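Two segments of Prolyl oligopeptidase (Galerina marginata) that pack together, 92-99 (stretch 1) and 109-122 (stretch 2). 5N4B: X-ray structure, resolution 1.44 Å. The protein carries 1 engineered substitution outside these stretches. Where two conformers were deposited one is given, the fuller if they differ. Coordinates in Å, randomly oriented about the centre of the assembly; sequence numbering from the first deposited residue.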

# COMPACT_ATOMS: atom_id res chain seq x y z
N ASP A 92 23.05 17.14 -2.26
CA ASP A 92 23.85 18.33 -2.53
C ASP A 92 25.23 18.28 -1.90
O ASP A 92 26.02 19.20 -2.17
CB ASP A 92 23.08 19.59 -2.12
CG ASP A 92 21.99 19.96 -3.08
OD1 ASP A 92 21.49 19.13 -3.89
OD2 ASP A 92 21.66 21.17 -3.06
N ASP A 93 25.56 17.29 -1.07
CA ASP A 93 26.94 17.07 -0.66
C ASP A 93 27.81 16.37 -1.70
O ASP A 93 29.00 16.17 -1.44
CB ASP A 93 27.00 16.33 0.69
CG ASP A 93 26.38 14.91 0.65
OD1 ASP A 93 25.95 14.45 -0.43
OD2 ASP A 93 26.40 14.29 1.72
N GLY A 94 27.24 16.00 -2.85
CA GLY A 94 27.94 15.31 -3.90
C GLY A 94 27.93 13.81 -3.76
O GLY A 94 28.47 13.13 -4.65
N HIS A 95 27.38 13.28 -2.67
CA HIS A 95 27.40 11.84 -2.47
C HIS A 95 26.03 11.23 -2.76
O HIS A 95 25.01 11.91 -2.76
CB HIS A 95 27.84 11.54 -1.02
CG HIS A 95 29.30 11.81 -0.79
ND1 HIS A 95 30.24 10.82 -0.68
CD2 HIS A 95 29.98 12.99 -0.76
CE1 HIS A 95 31.44 11.36 -0.52
NE2 HIS A 95 31.32 12.67 -0.58
N TRP A 96 26.07 9.94 -3.04
CA TRP A 96 24.90 9.17 -3.41
C TRP A 96 24.50 8.25 -2.27
O TRP A 96 25.35 7.62 -1.62
CB TRP A 96 25.26 8.34 -4.66
CG TRP A 96 25.54 9.11 -5.88
CD1 TRP A 96 26.70 9.68 -6.21
CD2 TRP A 96 24.64 9.35 -6.94
NE1 TRP A 96 26.60 10.28 -7.45
CE2 TRP A 96 25.33 10.08 -7.91
CE3 TRP A 96 23.31 9.04 -7.18
CZ2 TRP A 96 24.74 10.48 -9.11
CZ3 TRP A 96 22.72 9.46 -8.36
CH2 TRP A 96 23.44 10.15 -9.31
N TYR A 97 23.20 8.15 -2.04
CA TYR A 97 22.67 7.39 -0.91
C TYR A 97 21.61 6.42 -1.42
O TYR A 97 20.79 6.76 -2.27
CB TYR A 97 22.03 8.35 0.09
CG TYR A 97 22.97 9.30 0.76
CD1 TYR A 97 23.56 10.36 0.05
CD2 TYR A 97 23.27 9.15 2.10
CE1 TYR A 97 24.43 11.26 0.69
CE2 TYR A 97 24.11 10.06 2.74
CZ TYR A 97 24.68 11.10 2.01
OH TYR A 97 25.52 12.00 2.67
N TRP A 98 21.60 5.21 -0.87
CA TRP A 98 20.67 4.20 -1.34
C TRP A 98 20.45 3.19 -0.22
O TRP A 98 21.30 3.00 0.67
CB TRP A 98 21.20 3.47 -2.60
CG TRP A 98 22.40 2.63 -2.38
CD1 TRP A 98 22.41 1.27 -2.17
CD2 TRP A 98 23.77 3.06 -2.32
NE1 TRP A 98 23.72 0.85 -1.96
CE2 TRP A 98 24.56 1.92 -2.05
CE3 TRP A 98 24.39 4.29 -2.45
CZ2 TRP A 98 25.95 1.98 -1.95
CZ3 TRP A 98 25.78 4.33 -2.36
CH2 TRP A 98 26.52 3.20 -2.09
N PHE A 99 19.32 2.49 -0.28
CA PHE A 99 19.04 1.41 0.67
C PHE A 99 19.55 0.08 0.14
O PHE A 99 19.50 -0.21 -1.05
CB PHE A 99 17.52 1.30 0.95
CG PHE A 99 17.01 2.40 1.80
CD1 PHE A 99 17.11 2.34 3.18
CD2 PHE A 99 16.41 3.49 1.21
CE1 PHE A 99 16.63 3.36 3.96
CE2 PHE A 99 15.90 4.50 2.00
CZ PHE A 99 16.02 4.43 3.38
N VAL A 109 19.09 -0.93 5.04
CA VAL A 109 20.06 0.01 5.61
C VAL A 109 20.42 1.07 4.58
O VAL A 109 20.67 0.76 3.42
CB VAL A 109 21.32 -0.74 6.07
CG1 VAL A 109 22.35 0.20 6.62
CG2 VAL A 109 20.90 -1.79 7.12
N LEU A 110 20.45 2.32 5.02
CA LEU A 110 20.77 3.44 4.15
C LEU A 110 22.29 3.61 4.09
O LEU A 110 22.94 3.92 5.10
CB LEU A 110 20.09 4.71 4.65
CG LEU A 110 20.08 5.96 3.80
CD1 LEU A 110 19.61 5.65 2.36
CD2 LEU A 110 19.20 7.04 4.45
N TYR A 111 22.83 3.48 2.90
CA TYR A 111 24.25 3.60 2.59
C TYR A 111 24.55 4.93 1.93
O TYR A 111 23.70 5.51 1.26
CB TYR A 111 24.67 2.49 1.62
CG TYR A 111 25.13 1.21 2.31
CD1 TYR A 111 24.29 0.49 3.12
CD2 TYR A 111 26.39 0.75 2.16
CE1 TYR A 111 24.72 -0.66 3.80
CE2 TYR A 111 26.81 -0.41 2.81
CZ TYR A 111 25.96 -1.08 3.64
OH TYR A 111 26.42 -2.21 4.31
N ARG A 112 25.75 5.33 2.14
CA ARG A 112 26.36 6.60 1.42
C ARG A 112 27.66 6.28 0.70
O ARG A 112 28.52 5.56 1.16
CB ARG A 112 26.84 7.49 2.59
CG ARG A 112 27.57 8.79 2.19
CD ARG A 112 28.01 9.65 3.40
NE ARG A 112 28.70 10.89 2.97
CZ ARG A 112 30.02 10.99 2.69
NH1 ARG A 112 30.57 12.18 2.42
NH2 ARG A 112 30.78 9.92 2.70
N SER A 113 27.74 6.77 -0.50
CA SER A 113 28.90 6.47 -1.31
C SER A 113 30.17 6.97 -0.64
O SER A 113 30.20 8.05 -0.05
CB SER A 113 28.76 7.07 -2.72
OG SER A 113 28.65 8.49 -2.72
N LYS A 114 31.22 6.16 -0.76
CA LYS A 114 32.53 6.56 -0.27
C LYS A 114 33.05 7.77 -1.02
O LYS A 114 33.66 8.66 -0.42
CB LYS A 114 33.51 5.38 -0.46
CG LYS A 114 33.18 4.16 0.42
CD LYS A 114 34.17 3.04 0.17
CE LYS A 114 33.82 1.77 0.88
NZ LYS A 114 34.15 1.89 2.30
N GLU A 115 32.82 7.81 -2.33
CA GLU A 115 33.31 8.90 -3.17
C GLU A 115 32.14 9.74 -3.63
O GLU A 115 31.02 9.23 -3.76
CB GLU A 115 33.98 8.34 -4.42
CG GLU A 115 35.08 7.32 -4.20
CD GLU A 115 36.31 7.92 -3.57
OE1 GLU A 115 36.55 9.13 -3.78
OE2 GLU A 115 37.05 7.18 -2.89
N PRO A 116 32.37 11.04 -3.96
CA PRO A 116 31.31 11.91 -4.52
C PRO A 116 31.15 11.69 -6.01
O PRO A 116 31.48 12.54 -6.87
CB PRO A 116 31.81 13.31 -4.17
CG PRO A 116 33.33 13.14 -4.26
CD PRO A 116 33.60 11.80 -3.67
N ALA A 117 30.76 10.48 -6.37
CA ALA A 117 30.62 10.06 -7.76
C ALA A 117 29.66 8.88 -7.79
O ALA A 117 29.55 8.15 -6.81
CB ALA A 117 31.98 9.60 -8.32
N LEU A 118 28.98 8.70 -8.91
CA LEU A 118 28.03 7.58 -9.00
C LEU A 118 28.79 6.27 -8.93
O LEU A 118 29.66 6.02 -9.78
CB LEU A 118 27.23 7.68 -10.27
CG LEU A 118 26.18 6.60 -10.52
CD1 LEU A 118 25.07 6.64 -9.56
CD2 LEU A 118 25.66 6.82 -11.94
N PRO A 119 28.50 5.39 -7.98
CA PRO A 119 29.25 4.13 -7.90
C PRO A 119 29.06 3.23 -9.10
O PRO A 119 28.03 3.27 -9.80
CB PRO A 119 28.66 3.47 -6.63
CG PRO A 119 28.21 4.53 -5.86
CD PRO A 119 27.66 5.56 -6.80
N ASP A 120 30.07 2.40 -9.33
CA ASP A 120 29.98 1.19 -10.13
C ASP A 120 29.49 0.10 -9.18
O ASP A 120 30.27 -0.50 -8.44
CB ASP A 120 31.33 0.83 -10.73
CG ASP A 120 31.30 -0.48 -11.49
OD1 ASP A 120 30.21 -1.10 -11.56
OD2 ASP A 120 32.37 -0.86 -12.03
N PHE A 121 28.18 -0.12 -9.18
CA PHE A 121 27.58 -1.03 -8.21
C PHE A 121 27.94 -2.49 -8.43
O PHE A 121 27.75 -3.30 -7.50
CB PHE A 121 26.06 -0.82 -8.12
CG PHE A 121 25.68 0.47 -7.53
CD1 PHE A 121 25.66 0.65 -6.16
CD2 PHE A 121 25.32 1.53 -8.34
CE1 PHE A 121 25.28 1.82 -5.63
CE2 PHE A 121 24.96 2.76 -7.82
CZ PHE A 121 24.93 2.91 -6.43
N SER A 122 28.53 -2.82 -9.58
CA SER A 122 29.04 -4.18 -9.77
C SER A 122 30.15 -4.51 -8.79
O SER A 122 30.44 -5.70 -8.60
CB SER A 122 29.52 -4.41 -11.22
OG SER A 122 30.75 -3.74 -11.52
O HOH W 1 28.65 14.25 -7.19

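A pair of antiparallel strands is held in register by its backbone, but the identity of the contact is written in its rotamers, and these two segments of prolyl oligopeptidase illustrate the point. Strand 96-99 runs against strand 109-113 at 156°. Trp98 and Tyr111 form the hydrogen-bonded pair, Trp98 N to Tyr111 O at 3.0 Å and Tyr111 N to Trp98 O at 2.7 Å. On the other face, Tyr97 opposes Arg112 and Phe99 opposes Leu110 in non-hydrogen-bonded pairs, where the backbones close to 4.4 Å between CA atoms.

At the end of the ladder a side chain replaces the backbone. Ser113 N still donates to Trp96 O (2.8 Å), but Trp96 N is met by Ser113 OG (3.0 Å). The p rotamer of Ser113 holds its hydroxyl there, and OG in turn donates to Glu115 O at 2.7 Å, so one small side chain joins the strand to the turn that follows. His95, chi1 m, brings ND1 to Ser113 O (2.8 Å), and its ring is sandwiched: the Arg112 guanidinium lies flat on one face, centres 3.5 Å apart, while Pro116 CB sits over the other, 4.0 Å from the ring centroid.

Arg112 is t through chi3, so its chain runs straight, with CG over the Tyr97 ring, 4.1 Å from the centroid; chi4 at -86° then turns the guanidinium, which lies flat on His95. Its NE makes a weak hydrogen bond to Tyr97 OH (3.4 Å). That hydroxyl donates to Asp93 OD2 (2.6 Å), and Asp93, in the p rotamer, also accepts from His95 N through OD1 (2.9 Å). A single carboxylate thus braces both the tyrosine and the backbone leading into the strand. Gly94, with phi at 88°, suits the bend between them: a CB would be jammed against the preceding carbonyl and lie tight against Pro116 CB.

The tryptophans show how different rotamers serve one apolar surface. Trp96, m, offers its six-membered ring to Leu118, whose CD1 lies 3.6 Å from that ring's centroid, almost exactly on the normal. Trp98, p, is buried between Tyr111 CB, 3.9 Å from the centroid of its six-membered ring, and the edge of Phe121, whose CE1 is 3.7 Å from Trp98 CE2; its indole nitrogen is satisfied elsewhere in the structure. On the opposite face, beside Tyr97 and Arg112, Phe99 receives Leu110 CD1 over its ring, 3.8 Å from the centroid. Aliphatic groups lie over the faces of Trp96, Trp98 and Phe99, and Phe121 adds an edge-to-face contact to Trp98; together the stretches bury 957 Å², both sides summed.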